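Side-chain contacts in general Secretion Pathway Protein (Vibrio vulnificus, PDB 4G54), which probably binds peptidoglycan in the periplasm as part of the bacterial type II secretion system: residues Y43-T46 and R47-M51; N68-E71 and L72-P76; L111-T114 and V115-M119. All coordinates share one frame; numbering follows the deposited sequence.

How the interactions relate
The three interactions are worked examples of one principle, the polar side chain that closes a local turn, and all lie in the GspA peptidase C39-like domain. They come in series along the chain. Interaction 1 begins on the short strand 43-44 and turns out of it, interaction 2 occupies helix 69-73, and interaction 3 joins edge strand 110-114 to helix 115-121. Interaction 1 stands apart, its centre about 26 Å from that of interaction 2 and about 28 Å from that of interaction 3. The centres of interactions 2 and 3 are about 14 Å apart and the two touch, W69 and L72 packing on helix 115-121. Two capped helices thus meet beside the six-stranded antiparallel sheet.

Interaction 1. Residues Y43-T46 and R47-M51; sequences YRAT and RIDTM
The carboxylate of D49 is the flat group of this turn, and T46 reaches it in two ways. The backbone N of T46 points at OD2 of D49 on its anti lone pair, 2.8 Å away, in a nearly straight bond. The hydroxyl OG1 of T46 comes instead from above the carboxylate plane, 64° out of it, and donates to the same OD2 over 3.0 Å. One oxygen therefore takes two hydrogen bonds from a single residue. The other oxygen, OD1, forms a salt bridge with R237 and a hydrogen bond with T57, so both ends of the group are held and its rotation is probably fixed.

Two torsions bring the groups together. OG1 of T46 sits between its own backbone N and carbonyl carbon (chi1 79°), and CG of D49 lies beside the backbone N (chi1 -63°), which carries the carboxylate back over the start of the turn. The same OG1 weakly accepts from the backbone N of I48, at 3.1 Å, in the manner of an ST turn. After T46 the chain coils: the backbone N of T50 bonds to O of T46 at 3.2 Å, and a weaker bond joins the backbone N of D49 to that oxygen. On the apolar side, CB of A45 lies 4.0 Å from CG2 of T50.

The turn leads out of strand 43-44, which pairs in parallel with strand 233-234, and rests on helix 30-40, where A45 and D49 meet Y38 and T50 packs on A31 and L34.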
ATOM      1  N   TYR A  43      -5.268 -10.806  -2.351  1.00 22.20           N
ATOM      2  CA  TYR A  43      -5.325 -11.645  -1.188  1.00 20.66           C
ATOM      3  C   TYR A  43      -6.710 -11.786  -0.594  1.00 20.31           C
ATOM      4  O   TYR A  43      -7.494 -10.839  -0.569  1.00 19.15           O
ATOM      5  CB  TYR A  43      -4.405 -11.148  -0.092  1.00 20.23           C
ATOM      6  CG  TYR A  43      -2.969 -11.280  -0.533  1.00 19.73           C
ATOM      7  CD1 TYR A  43      -2.374 -12.550  -0.669  1.00 20.69           C
ATOM      8  CD2 TYR A  43      -2.176 -10.158  -0.836  1.00 21.90           C
ATOM      9  CE1 TYR A  43      -1.031 -12.694  -1.074  1.00 24.58           C
ATOM     10  CE2 TYR A  43      -0.833 -10.306  -1.227  1.00 27.29           C
ATOM     11  CZ  TYR A  43      -0.292 -11.598  -1.342  1.00 28.65           C
ATOM     12  OH  TYR A  43       0.984 -11.855  -1.795  1.00 34.89           O
ATOM     13  N   ARG A  44      -6.938 -13.008  -0.062  1.00 22.26           N
ATOM     14  CA  ARG A  44      -8.075 -13.318   0.741  1.00 24.90           C
ATOM     15  C   ARG A  44      -7.703 -13.069   2.232  1.00 26.98           C
ATOM     16  O   ARG A  44      -6.869 -13.768   2.842  1.00 32.81           O
ATOM     17  CB  ARG A  44      -8.548 -14.767   0.387  1.00 30.56           C
ATOM     18  CG  ARG A  44      -9.742 -15.313   1.155  1.00 41.93           C
ATOM     19  CD  ARG A  44      -9.941 -16.792   0.738  1.00 50.12           C
ATOM     20  NE  ARG A  44      -8.671 -17.567   0.789  1.00 57.93           N
ATOM     21  CZ  ARG A  44      -8.105 -18.192  -0.251  1.00 58.53           C
ATOM     22  NH1 ARG A  44      -8.692 -18.164  -1.443  1.00 60.27           N
ATOM     23  NH2 ARG A  44      -6.959 -18.857  -0.098  1.00 54.94           N
ATOM     24  N   ALA A  45      -8.363 -12.114   2.842  1.00 24.48           N
ATOM     25  CA  ALA A  45      -8.049 -11.721   4.231  1.00 23.58           C
ATOM     26  C   ALA A  45      -8.994 -12.397   5.197  1.00 26.10           C
ATOM     27  O   ALA A  45     -10.185 -12.542   4.895  1.00 27.21           O
ATOM     28  CB  ALA A  45      -8.191 -10.223   4.347  1.00 23.99           C
ATOM     29  N   THR A  46      -8.481 -12.771   6.371  1.00 23.84           N
ATOM     30  CA  THR A  46      -9.332 -13.297   7.407  1.00 25.15           C
ATOM     31  C   THR A  46      -9.885 -12.226   8.318  1.00 24.36           C
ATOM     32  O   THR A  46      -9.465 -11.087   8.284  1.00 23.71           O
ATOM     33  CB  THR A  46      -8.587 -14.390   8.296  1.00 26.24           C
ATOM     34  OG1 THR A  46      -7.763 -13.672   9.198  1.00 27.10           O
ATOM     35  CG2 THR A  46      -7.724 -15.388   7.454  1.00 26.28           C
ATOM     36  N   ARG A  47     -10.809 -12.620   9.203  1.00 24.92           N
ATOM     37  CA  ARG A  47     -11.316 -11.685  10.190  1.00 25.32           C
ATOM     38  C   ARG A  47     -10.190 -11.061  11.060  1.00 26.18           C
ATOM     39  O   ARG A  47     -10.342  -9.911  11.589  1.00 26.22           O
ATOM     40  CB  ARG A  47     -12.384 -12.364  11.037  0.50 28.11           C
ATOM     41  CG  ARG A  47     -13.527 -11.476  11.327  0.50 31.16           C
ATOM     42  CD  ARG A  47     -14.230 -12.042  12.590  0.50 33.76           C
ATOM     43  NE  ARG A  47     -15.508 -12.753  12.453  0.50 40.22           N
ATOM     44  CZ  ARG A  47     -16.268 -12.913  11.368  0.50 40.34           C
ATOM     45  NH1 ARG A  47     -15.927 -12.433  10.182  0.50 38.67           N
ATOM     46  NH2 ARG A  47     -17.401 -13.592  11.496  0.50 41.88           N
ATOM     47  N   ILE A  48      -9.125 -11.825  11.329  1.00 23.21           N
ATOM     48  CA  ILE A  48      -8.011 -11.265  12.129  1.00 24.06           C
ATOM     49  C   ILE A  48      -7.284 -10.158  11.349  1.00 23.11           C
ATOM     50  O   ILE A  48      -6.962  -9.051  11.927  1.00 26.62           O
ATOM     51  CB  ILE A  48      -7.094 -12.375  12.570  1.00 25.58           C
ATOM     52  CG1 ILE A  48      -7.811 -13.238  13.581  1.00 28.48           C
ATOM     53  CG2 ILE A  48      -5.882 -11.855  13.233  1.00 27.60           C
ATOM     54  CD1 ILE A  48      -8.207 -12.455  14.842  1.00 37.23           C
ATOM     55  N   ASP A  49      -7.115 -10.367  10.032  1.00 19.40           N
ATOM     56  CA  ASP A  49      -6.409  -9.425   9.247  1.00 20.27           C
ATOM     57  C   ASP A  49      -7.148  -8.126   9.138  1.00 22.76           C
ATOM     58  O   ASP A  49      -6.534  -7.045   9.034  1.00 25.84           O
ATOM     59  CB  ASP A  49      -6.239 -10.005   7.826  1.00 21.48           C
ATOM     60  CG  ASP A  49      -5.407 -11.263   7.853  1.00 22.20           C
ATOM     61  OD1 ASP A  49      -4.217 -11.234   8.333  1.00 23.89           O
ATOM     62  OD2 ASP A  49      -5.900 -12.292   7.369  1.00 22.52           O
ATOM     63  N   THR A  50      -8.467  -8.151   9.133  1.00 20.25           N
ATOM     64  CA  THR A  50      -9.139  -6.886   8.927  1.00 20.43           C
ATOM     65  C   THR A  50      -9.474  -6.087  10.183  1.00 22.38           C
ATOM     66  O   THR A  50     -10.208  -5.085  10.109  1.00 22.48           O
ATOM     67  CB  THR A  50     -10.445  -7.146   8.098  1.00 20.29           C
ATOM     68  OG1 THR A  50     -11.259  -8.089   8.815  1.00 22.35           O
ATOM     69  CG2 THR A  50     -10.117  -7.666   6.762  1.00 23.37           C
ATOM     70  N   MET A  51      -8.952  -6.564  11.303  1.00 24.46           N
ATOM     71  CA  MET A  51      -9.008  -5.766  12.561  1.00 26.80           C
ATOM     72  C   MET A  51      -8.094  -4.502  12.545  1.00 27.38           C
ATOM     73  O   MET A  51      -8.336  -3.581  13.335  1.00 28.97           O
ATOM     74  CB  MET A  51      -8.682  -6.616  13.774  1.00 28.63           C
ATOM     75  CG  MET A  51      -9.713  -7.696  14.107  1.00 31.98           C
ATOM     76  SD  MET A  51      -9.028  -8.788  15.362  1.00 41.78           S
ATOM     77  CE  MET A  51      -9.479  -7.967  16.925  1.00 40.48           C
TER

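Interaction 2. Residues N68-E71 and L72-P76; sequences NWQE and LQQTP
W69 and Q73, one helical turn apart, lie with the aliphatic part of the glutamine across the face of the indole. CG of Q73 stands 3.8 Å from the centroid of the six-membered ring and only 5° off its normal, a CH-pi contact made squarely over the face. Beyond CG the chain runs extended, so the amide continues over the same ring system with its plane 28° from that of the indole. The torsions explain the overlap: CG of W69 is anti to the backbone N (chi1 170°), while CG of Q73 lies beside its own, so that the two chains converge. L72 approaches differently, at the rim of the ring: its CD2 is close to the indole plane, 4.0 Å from CE3 of W69.

The helix beneath is short and capped. N68 occupies the N-cap, and OD1 of N68 accepts from the backbone N of E71 at 2.8 Å. In return OE1 of E71 accepts from the backbone N of N68 at 2.9 Å, which completes a capping box. Backbone bonds then run from L72 N to N68 O (2.9 Å) and from Q73 N to W69 O (3.1 Å).

Around this turn the indole also packs on V97 and on helix 115-121, and L72 faces L94, L79 and L81 of the sheet. Chemically, the contact divides its work: the N68 side chain takes up the E71 amide at the start of the helix and the E71 carboxylate that of the N-cap residue, while a glutamine methylene and its amide lie over the indole face and a leucine methyl meets its edge.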
ATOM      1  N   ASN A  68      -4.365  15.260   4.323  1.00 23.23           N
ATOM      2  CA  ASN A  68      -5.082  16.367   3.610  1.00 23.10           C
ATOM      3  C   ASN A  68      -5.140  15.974   2.132  1.00 21.69           C
ATOM      4  O   ASN A  68      -4.658  14.874   1.693  1.00 21.98           O
ATOM      5  CB  ASN A  68      -4.447  17.716   3.877  1.00 23.11           C
ATOM      6  CG  ASN A  68      -2.977  17.775   3.435  1.00 26.42           C
ATOM      7  OD1 ASN A  68      -2.661  17.298   2.346  1.00 25.32           O
ATOM      8  ND2 ASN A  68      -2.086  18.331   4.256  1.00 27.44           N
ATOM      9  N   TRP A  69      -5.780  16.795   1.294  1.00 23.35           N
ATOM     10  CA  TRP A  69      -5.978  16.450  -0.092  1.00 19.83           C
ATOM     11  C   TRP A  69      -4.688  16.438  -0.885  1.00 22.54           C
ATOM     12  O   TRP A  69      -4.539  15.595  -1.796  1.00 22.98           O
ATOM     13  CB  TRP A  69      -6.963  17.527  -0.688  1.00 21.79           C
ATOM     14  CG  TRP A  69      -7.122  17.512  -2.140  1.00 22.22           C
ATOM     15  CD1 TRP A  69      -7.015  18.614  -2.954  1.00 21.83           C
ATOM     16  CD2 TRP A  69      -7.518  16.406  -3.037  1.00 23.14           C
ATOM     17  NE1 TRP A  69      -7.305  18.293  -4.267  1.00 24.35           N
ATOM     18  CE2 TRP A  69      -7.613  16.957  -4.356  1.00 24.14           C
ATOM     19  CE3 TRP A  69      -7.797  15.039  -2.851  1.00 19.14           C
ATOM     20  CZ2 TRP A  69      -7.954  16.188  -5.483  1.00 25.34           C
ATOM     21  CZ3 TRP A  69      -8.143  14.274  -3.973  1.00 22.21           C
ATOM     22  CH2 TRP A  69      -8.247  14.853  -5.257  1.00 24.56           C
ATOM     23  N   GLN A  70      -3.761  17.358  -0.558  1.00 21.82           N
ATOM     24  CA  GLN A  70      -2.422  17.384  -1.200  1.00 22.28           C
ATOM     25  C   GLN A  70      -1.768  16.013  -0.922  1.00 23.25           C
ATOM     26  O   GLN A  70      -1.279  15.338  -1.848  1.00 24.03           O
ATOM     27  CB  GLN A  70      -1.562  18.549  -0.655  1.00 25.70           C
ATOM     28  CG  GLN A  70      -0.136  18.466  -1.188  1.00 33.87           C
ATOM     29  CD  GLN A  70       0.093  18.894  -2.659  1.00 50.55           C
ATOM     30  OE1 GLN A  70      -0.859  19.079  -3.471  1.00 53.44           O
ATOM     31  NE2 GLN A  70       1.403  19.041  -3.025  1.00 54.75           N
ATOM     32  N   GLU A  71      -1.846  15.547   0.325  1.00 22.95           N
ATOM     33  CA  GLU A  71      -1.195  14.264   0.686  1.00 23.81           C
ATOM     34  C   GLU A  71      -1.901  13.079   0.006  1.00 23.82           C
ATOM     35  O   GLU A  71      -1.214  12.156  -0.499  1.00 23.50           O
ATOM     36  CB  GLU A  71      -1.147  14.087   2.200  1.00 24.39           C
ATOM     37  CG  GLU A  71      -0.205  15.034   2.887  1.00 26.52           C
ATOM     38  CD  GLU A  71      -0.416  15.159   4.400  1.00 33.61           C
ATOM     39  OE1 GLU A  71      -1.512  14.867   4.935  1.00 28.89           O
ATOM     40  OE2 GLU A  71       0.571  15.579   5.075  1.00 38.91           O
ATOM     41  N   LEU A  72      -3.230  13.103  -0.094  1.00 21.34           N
ATOM     42  CA  LEU A  72      -3.942  12.001  -0.650  1.00 21.77           C
ATOM     43  C   LEU A  72      -3.519  11.865  -2.118  1.00 20.65           C
ATOM     44  O   LEU A  72      -3.295  10.768  -2.626  1.00 22.32           O
ATOM     45  CB  LEU A  72      -5.461  12.305  -0.551  1.00 21.23           C
ATOM     46  CG  LEU A  72      -6.314  11.101  -1.006  1.00 21.40           C
ATOM     47  CD1 LEU A  72      -6.148  10.009   0.080  1.00 24.37           C
ATOM     48  CD2 LEU A  72      -7.772  11.470  -1.098  1.00 19.83           C
ATOM     49  N   GLN A  73      -3.337  12.972  -2.804  1.00 23.09           N
ATOM     50  CA  GLN A  73      -2.929  12.904  -4.210  1.00 23.01           C
ATOM     51  C   GLN A  73      -1.595  12.244  -4.416  1.00 22.90           C
ATOM     52  O   GLN A  73      -1.370  11.743  -5.555  1.00 24.53           O
ATOM     53  CB  GLN A  73      -2.842  14.324  -4.815  1.00 23.47           C
ATOM     54  CG  GLN A  73      -4.241  14.903  -5.049  1.00 19.87           C
ATOM     55  CD  GLN A  73      -4.136  16.389  -5.412  1.00 25.19           C
ATOM     56  OE1 GLN A  73      -4.355  17.329  -4.569  1.00 29.55           O
ATOM     57  NE2 GLN A  73      -3.771  16.622  -6.656  1.00 25.98           N
ATOM     58  N   GLN A  74      -0.728  12.198  -3.388  1.00 21.19           N
ATOM     59  CA  GLN A  74       0.604  11.618  -3.535  1.00 23.56           C
ATOM     60  C   GLN A  74       0.623  10.145  -3.207  1.00 21.64           C
ATOM     61  O   GLN A  74       1.704   9.545  -3.155  1.00 23.62           O
ATOM     62  CB  GLN A  74       1.574  12.345  -2.586  1.00 25.41           C
ATOM     63  CG  GLN A  74       1.611  13.862  -2.736  1.00 33.62           C
ATOM     64  CD  GLN A  74       2.298  14.304  -3.987  1.00 46.83           C
ATOM     65  OE1 GLN A  74       2.248  13.628  -5.037  1.00 47.29           O
ATOM     66  NE2 GLN A  74       2.963  15.468  -3.908  1.00 54.74           N
ATOM     67  N   THR A  75      -0.544   9.588  -2.898  1.00 20.72           N
ATOM     68  CA  THR A  75      -0.453   8.137  -2.430  1.00 18.09           C
ATOM     69  C   THR A  75       0.148   7.230  -3.485  1.00 19.74           C
ATOM     70  O   THR A  75      -0.306   7.268  -4.654  1.00 20.94           O
ATOM     71  CB  THR A  75      -1.783   7.605  -1.923  1.00 16.96           C
ATOM     72  OG1 THR A  75      -1.573   6.326  -1.300  1.00 18.09           O
ATOM     73  CG2 THR A  75      -2.829   7.477  -2.998  1.00 17.66           C
ATOM     74  N   PRO A  76       1.069   6.391  -3.011  1.00 18.23           N
ATOM     75  CA  PRO A  76       1.732   5.493  -3.998  1.00 18.18           C
ATOM     76  C   PRO A  76       0.909   4.204  -4.250  1.00 18.16           C
ATOM     77  O   PRO A  76       1.317   3.381  -5.135  1.00 21.71           O
ATOM     78  CB  PRO A  76       3.087   5.165  -3.314  1.00 20.39           C
ATOM     79  CG  PRO A  76       2.764   5.258  -1.859  1.00 21.92           C
ATOM     80  CD  PRO A  76       1.809   6.414  -1.716  1.00 19.88           C
TER

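Interaction 3. Residues L111-T114 and V115-M119; sequences LTFT and VSQLM
T114 and Q117 make a polar contact at a strand-to-helix junction, where strand 110-114, an outermost strand of the six-stranded antiparallel sheet, passes directly, with no intervening loop, into helix 115-121. The two axes stand almost perpendicular, at 94°, and the side chains bridge the corner. OE1 of Q117 receives the backbone N of T114 over 2.8 Å, with the N-H pointing nearly straight at it and tilted only slightly from the plane of the amide. To reach back this far, the glutamine sets CG beside its own backbone N (chi1 -75°) and runs extended as far as CD.

The return bond goes from the backbone N of Q117 to OG1 of T114, 3.1 Å long. The pair is a capping box, with T114 at the N-cap and glutamine in the place of the more familiar glutamate. The first full helical bond, L118 N to T114 O at 2.9 Å, is almost linear and continues the grip on the same threonine.

Q117 also covers F113. Its CB stands over one face of the phenyl ring, 3.9 Å from the centroid and 20° off the normal, in a CH-pi contact, and the amide plane is turned only modestly from that of the ring. Two waters tie the glutamine further to the strand: one donates to OE1 of Q117 (2.7 Å) and to O of T112, while the other accepts from NE2 of Q117 and donates to that same carbonyl. NE2 has another partner in E21. On the buried side, F113 rests on V102 and L104 of strand 101-105, and L118 packs on V102 as well.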
ATOM      1  N   LEU A 111     -16.963   3.936  -9.124  1.00 25.88           N
ATOM      2  CA  LEU A 111     -17.454   5.337  -9.220  1.00 28.07           C
ATOM      3  C   LEU A 111     -16.331   6.371  -9.389  1.00 28.27           C
ATOM      4  O   LEU A 111     -15.230   6.203  -8.886  1.00 27.74           O
ATOM      5  CB  LEU A 111     -18.195   5.761  -7.923  1.00 29.63           C
ATOM      6  CG  LEU A 111     -19.243   4.743  -7.471  1.00 35.28           C
ATOM      7  CD1 LEU A 111     -19.898   5.149  -6.155  1.00 35.97           C
ATOM      8  CD2 LEU A 111     -20.256   4.494  -8.540  1.00 40.81           C
ATOM      9  N   THR A 112     -16.639   7.465 -10.096  1.00 29.13           N
ATOM     10  CA  THR A 112     -15.709   8.576 -10.200  1.00 29.61           C
ATOM     11  C   THR A 112     -16.323   9.756  -9.464  1.00 29.41           C
ATOM     12  O   THR A 112     -17.477  10.116  -9.744  1.00 30.76           O
ATOM     13  CB  THR A 112     -15.445   8.941 -11.671  1.00 32.73           C
ATOM     14  OG1 THR A 112     -14.743   7.835 -12.254  1.00 35.82           O
ATOM     15  CG2 THR A 112     -14.508  10.136 -11.769  1.00 36.64           C
ATOM     16  N   PHE A 113     -15.565  10.359  -8.573  1.00 26.45           N
ATOM     17  CA  PHE A 113     -16.034  11.551  -7.831  1.00 26.74           C
ATOM     18  C   PHE A 113     -15.151  12.688  -8.217  1.00 26.29           C
ATOM     19  O   PHE A 113     -13.928  12.538  -8.319  1.00 27.03           O
ATOM     20  CB  PHE A 113     -15.797  11.269  -6.344  1.00 28.35           C
ATOM     21  CG  PHE A 113     -17.033  10.919  -5.570  1.00 27.89           C
ATOM     22  CD1 PHE A 113     -18.123  10.330  -6.157  1.00 34.10           C
ATOM     23  CD2 PHE A 113     -17.009  11.092  -4.185  1.00 33.15           C
ATOM     24  CE1 PHE A 113     -19.234   9.982  -5.393  1.00 36.82           C
ATOM     25  CE2 PHE A 113     -18.116  10.755  -3.425  1.00 33.48           C
ATOM     26  CZ  PHE A 113     -19.242  10.250  -4.072  1.00 31.13           C
ATOM     27  N   THR A 114     -15.756  13.894  -8.325  1.00 25.03           N
ATOM     28  CA  THR A 114     -14.961  15.108  -8.440  1.00 25.50           C
ATOM     29  C   THR A 114     -14.350  15.461  -7.066  1.00 23.67           C
ATOM     30  O   THR A 114     -14.732  14.897  -6.042  1.00 22.98           O
ATOM     31  CB  THR A 114     -15.856  16.287  -8.847  1.00 26.47           C
ATOM     32  OG1 THR A 114     -16.814  16.525  -7.811  1.00 28.01           O
ATOM     33  CG2 THR A 114     -16.625  15.970 -10.122  1.00 31.02           C
ATOM     34  N   VAL A 115     -13.412  16.398  -7.048  1.00 24.85           N
ATOM     35  CA  VAL A 115     -12.848  16.888  -5.771  1.00 26.51           C
ATOM     36  C   VAL A 115     -13.988  17.383  -4.864  1.00 24.73           C
ATOM     37  O   VAL A 115     -14.049  17.072  -3.673  1.00 25.28           O
ATOM     38  CB  VAL A 115     -11.903  18.068  -5.998  1.00 30.77           C
ATOM     39  CG1 VAL A 115     -11.264  18.490  -4.664  1.00 31.85           C
ATOM     40  CG2 VAL A 115     -10.822  17.623  -6.841  1.00 32.01           C
ATOM     41  N   SER A 116     -14.892  18.184  -5.441  1.00 25.05           N
ATOM     42  CA  SER A 116     -16.007  18.679  -4.649  1.00 25.16           C
ATOM     43  C   SER A 116     -16.813  17.547  -4.000  1.00 24.47           C
ATOM     44  O   SER A 116     -17.107  17.588  -2.812  1.00 25.95           O
ATOM     45  CB  SER A 116     -16.890  19.571  -5.499  1.00 24.07           C
ATOM     46  OG  SER A 116     -17.937  20.075  -4.735  1.00 24.91           O
ATOM     47  N   GLN A 117     -17.110  16.495  -4.767  1.00 24.04           N
ATOM     48  CA  GLN A 117     -17.918  15.400  -4.200  1.00 24.73           C
ATOM     49  C   GLN A 117     -17.127  14.712  -3.103  1.00 23.73           C
ATOM     50  O   GLN A 117     -17.684  14.441  -2.002  1.00 25.77           O
ATOM     51  CB  GLN A 117     -18.255  14.431  -5.283  1.00 24.72           C
ATOM     52  CG  GLN A 117     -19.317  14.892  -6.226  1.00 25.33           C
ATOM     53  CD  GLN A 117     -19.487  13.865  -7.373  1.00 30.90           C
ATOM     54  OE1 GLN A 117     -18.560  13.660  -8.175  1.00 29.71           O
ATOM     55  NE2 GLN A 117     -20.610  13.152  -7.376  1.00 36.74           N
ATOM     56  N   LEU A 118     -15.847  14.418  -3.381  1.00 22.41           N
ATOM     57  CA  LEU A 118     -15.022  13.797  -2.336  1.00 23.15           C
ATOM     58  C   LEU A 118     -14.958  14.618  -1.020  1.00 23.87           C
ATOM     59  O   LEU A 118     -15.178  14.121   0.117  1.00 24.65           O
ATOM     60  CB  LEU A 118     -13.564  13.567  -2.833  1.00 22.45           C
ATOM     61  CG  LEU A 118     -12.632  13.037  -1.749  1.00 25.66           C
ATOM     62  CD1 LEU A 118     -12.996  11.579  -1.316  1.00 28.48           C
ATOM     63  CD2 LEU A 118     -11.256  13.041  -2.417  1.00 26.56           C
ATOM     64  N   MET A 119     -14.719  15.906  -1.162  1.00 24.35           N
ATOM     65  CA  MET A 119     -14.525  16.730   0.016  1.00 25.61           C
ATOM     66  C   MET A 119     -15.764  16.933   0.831  1.00 27.89           C
ATOM     67  O   MET A 119     -15.646  17.227   2.055  1.00 30.01           O
ATOM     68  CB  MET A 119     -13.836  18.060  -0.386  1.00 26.74           C
ATOM     69  CG  MET A 119     -12.373  17.846  -0.902  1.00 27.37           C
ATOM     70  SD  MET A 119     -11.217  16.657  -0.078  1.00 36.43           S
ATOM     71  CE  MET A 119     -10.353  16.121  -1.465  1.00 41.28           C
TER
HETATM   72  O   HOH W   1     -18.705  12.816 -10.692  1.00 31.78           O
HETATM   73  O   HOH W   2     -20.535  11.002  -9.844  1.00 52.68           O